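Local coordinates for 8-demethyl-8-aminoriboflavin-5'-phosphate synthase (Streptomyces davawensis, PDB 5MLD), which replaces the C-8 methyl group of FMN with an amino group taken from glutamate, a step in the biosynthesis of the antibiotic roseoflavin, at residues A[31-37]-A[192-197]. Numbering follows the deposited sequence.
Sequences LYEKEGI and MVANTS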
loop_
_atom_site.group_PDB
_atom_site.type_symbol
_atom_site.label_atom_id
_atom_site.label_comp_id
_atom_site.label_asym_id
_atom_site.label_seq_id
_atom_site.Cartn_x
_atom_site.Cartn_y
_atom_site.Cartn_z
ATOM N N LEU A 31 3.294 -0.273 -30.919
ATOM C CA LEU A 31 2.558 -1.517 -30.722
ATOM C C LEU A 31 1.050 -1.278 -30.770
ATOM O O LEU A 31 0.313 -2.058 -31.389
ATOM C CB LEU A 31 2.958 -2.176 -29.403
ATOM C CG LEU A 31 4.410 -2.629 -29.286
ATOM C CD1 LEU A 31 4.669 -3.050 -27.849
ATOM C CD2 LEU A 31 4.730 -3.764 -30.259
ATOM N N TYR A 32 0.565 -0.205 -30.132
ATOM C CA TYR A 32 -0.860 0.107 -30.244
ATOM C C TYR A 32 -1.239 0.404 -31.687
ATOM O O TYR A 32 -2.283 -0.056 -32.166
ATOM C CB TYR A 32 -1.242 1.292 -29.356
ATOM C CG TYR A 32 -1.553 0.937 -27.922
ATOM C CD1 TYR A 32 -2.566 0.046 -27.619
ATOM C CD2 TYR A 32 -0.823 1.492 -26.863
ATOM C CE1 TYR A 32 -2.855 -0.291 -26.317
ATOM C CE2 TYR A 32 -1.106 1.166 -25.553
ATOM C CZ TYR A 32 -2.130 0.272 -25.282
ATOM O OH TYR A 32 -2.426 -0.088 -23.995
ATOM N N GLU A 33 -0.392 1.155 -32.405
ATOM C CA GLU A 33 -0.709 1.490 -33.788
ATOM C C GLU A 33 -0.784 0.238 -34.659
ATOM O O GLU A 33 -1.623 0.165 -35.568
ATOM C CB GLU A 33 0.315 2.490 -34.338
ATOM C CG GLU A 33 0.308 3.859 -33.626
ATOM C CD GLU A 33 -0.974 4.692 -33.832
ATOM O OE1 GLU A 33 -1.812 4.337 -34.687
ATOM O OE2 GLU A 33 -1.147 5.732 -33.143
ATOM N N LYS A 34 0.080 -0.756 -34.402
ATOM C CA LYS A 34 -0.011 -2.028 -35.125
ATOM C C LYS A 34 -1.315 -2.755 -34.823
ATOM O O LYS A 34 -1.792 -3.537 -35.657
ATOM C CB LYS A 34 1.155 -2.960 -34.775
ATOM C CG LYS A 34 2.541 -2.491 -35.179
ATOM C CD LYS A 34 3.596 -3.439 -34.628
ATOM C CE LYS A 34 5.017 -3.003 -35.000
ATOM N NZ LYS A 34 5.243 -2.973 -36.483
ATOM N N GLU A 35 -1.874 -2.552 -33.621
ATOM C CA GLU A 35 -3.183 -3.090 -33.251
ATOM C C GLU A 35 -4.337 -2.343 -33.909
ATOM O O GLU A 35 -5.499 -2.724 -33.703
ATOM C CB GLU A 35 -3.378 -3.049 -31.727
ATOM C CG GLU A 35 -2.537 -4.043 -30.940
ATOM C CD GLU A 35 -3.191 -5.424 -30.841
ATOM O OE1 GLU A 35 -4.295 -5.626 -31.405
ATOM O OE2 GLU A 35 -2.604 -6.308 -30.188
ATOM N N GLY A 36 -4.067 -1.285 -34.665
ATOM C CA GLY A 36 -5.144 -0.483 -35.205
ATOM C C GLY A 36 -5.750 0.483 -34.220
ATOM O O GLY A 36 -6.847 0.997 -34.457
ATOM N N ILE A 37 -5.076 0.749 -33.108
ATOM C CA ILE A 37 -5.597 1.635 -32.076
ATOM C C ILE A 37 -4.804 2.933 -32.144
ATOM O O ILE A 37 -3.576 2.929 -31.985
ATOM C CB ILE A 37 -5.532 0.969 -30.699
ATOM C CG1 ILE A 37 -6.402 -0.294 -30.745
ATOM C CG2 ILE A 37 -5.979 1.928 -29.600
ATOM C CD1 ILE A 37 -6.660 -0.935 -29.443
ATOM N N MET A 192 0.918 -5.956 -22.071
ATOM C CA MET A 192 -0.065 -4.943 -21.727
ATOM C C MET A 192 -0.780 -4.431 -22.965
ATOM O O MET A 192 -2.005 -4.277 -22.956
ATOM C CB MET A 192 0.619 -3.798 -20.982
ATOM C CG MET A 192 -0.316 -2.750 -20.443
ATOM S SD MET A 192 -0.729 -1.465 -21.638
ATOM C CE MET A 192 0.879 -0.935 -22.213
ATOM N N VAL A 193 -0.031 -4.145 -24.037
ATOM C CA VAL A 193 -0.658 -3.624 -25.252
ATOM C C VAL A 193 -1.591 -4.667 -25.866
ATOM O O VAL A 193 -2.724 -4.358 -26.264
ATOM C CB VAL A 193 0.416 -3.178 -26.254
ATOM C CG1 VAL A 193 -0.230 -2.850 -27.621
ATOM C CG2 VAL A 193 1.139 -1.970 -25.696
ATOM N N ALA A 194 -1.122 -5.908 -25.963
ATOM C CA ALA A 194 -1.952 -6.954 -26.557
ATOM C C ALA A 194 -3.248 -7.137 -25.772
ATOM O O ALA A 194 -4.333 -7.247 -26.362
ATOM C CB ALA A 194 -1.174 -8.267 -26.629
ATOM N N ASN A 195 -3.159 -7.147 -24.444
ATOM C CA ASN A 195 -4.330 -7.468 -23.628
ATOM C C ASN A 195 -5.284 -6.281 -23.491
ATOM O O ASN A 195 -6.505 -6.462 -23.578
ATOM C CB ASN A 195 -3.894 -7.961 -22.240
ATOM C CG ASN A 195 -3.260 -9.337 -22.261
ATOM O OD1 ASN A 195 -3.334 -10.062 -23.254
ATOM N ND2 ASN A 195 -2.653 -9.715 -21.144
ATOM N N THR A 196 -4.770 -5.054 -23.283
ATOM C CA THR A 196 -5.678 -3.903 -23.263
ATOM C C THR A 196 -6.379 -3.732 -24.599
ATOM O O THR A 196 -7.551 -3.348 -24.642
ATOM C CB THR A 196 -4.949 -2.606 -22.909
ATOM O OG1 THR A 196 -3.859 -2.391 -23.823
ATOM C CG2 THR A 196 -4.418 -2.693 -21.496
ATOM N N SER A 197 -5.668 -3.972 -25.698
ATOM C CA SER A 197 -6.281 -3.834 -27.020
ATOM C C SER A 197 -7.417 -4.833 -27.212
ATOM O O SER A 197 -8.493 -4.475 -27.712
ATOM C CB SER A 197 -5.228 -4.010 -28.109
ATOM O OG SER A 197 -4.245 -2.989 -28.016
HETATM O O HOH W 1 -4.371 -7.861 -29.011
#
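Y32, on the last turn of helix 20-34, reaches across to helix 183-205 as a knob in the hole formed by M192, V193, T196 and S197. The CA-to-CB bond of Y32 points sideways, but its m rotamer (chi1 -85°) swings the ring across to the neighbouring helix, where Y32 OH donates a hydrogen bond to T196 OG1 (2.7 Å). T196 adopts the p rotamer, so OG1 accepts from Y32 and donates to M192 O (2.8 Å), linking the tyrosine to the backbone of its neighbour helix. V193, with chi1 t, sets CG1 over one face of the ring as a CH-pi contact, 4.0 Å from the Y32 centroid; this methyl also meets L31 CB at 3.7 Å. M192 SD approaches the ring obliquely, a Met-aromatic contact 5.5 Å from the centroid. S197 turns its OG (m) back to V193 O (2.7 Å), satisfying the hydroxyl within its own helix while Y32 CE1, E35 CG and I37 CD1 each pack 3.5 Å from OG. At the outer side, water 1 bridges E35 OE2 (2.6 Å) and A194 O (2.7 Å); E35 OE1 forms a salt bridge with R201. G36, at positive phi, ends the helix in a Schellman motif and leads I37 back inward. In this flavodoxin-like fold the two helices pack side by side against the parallel core of the mixed sheet: Y32 and I37 rest on strand 84-92, M192 and T196 on strand 125-132.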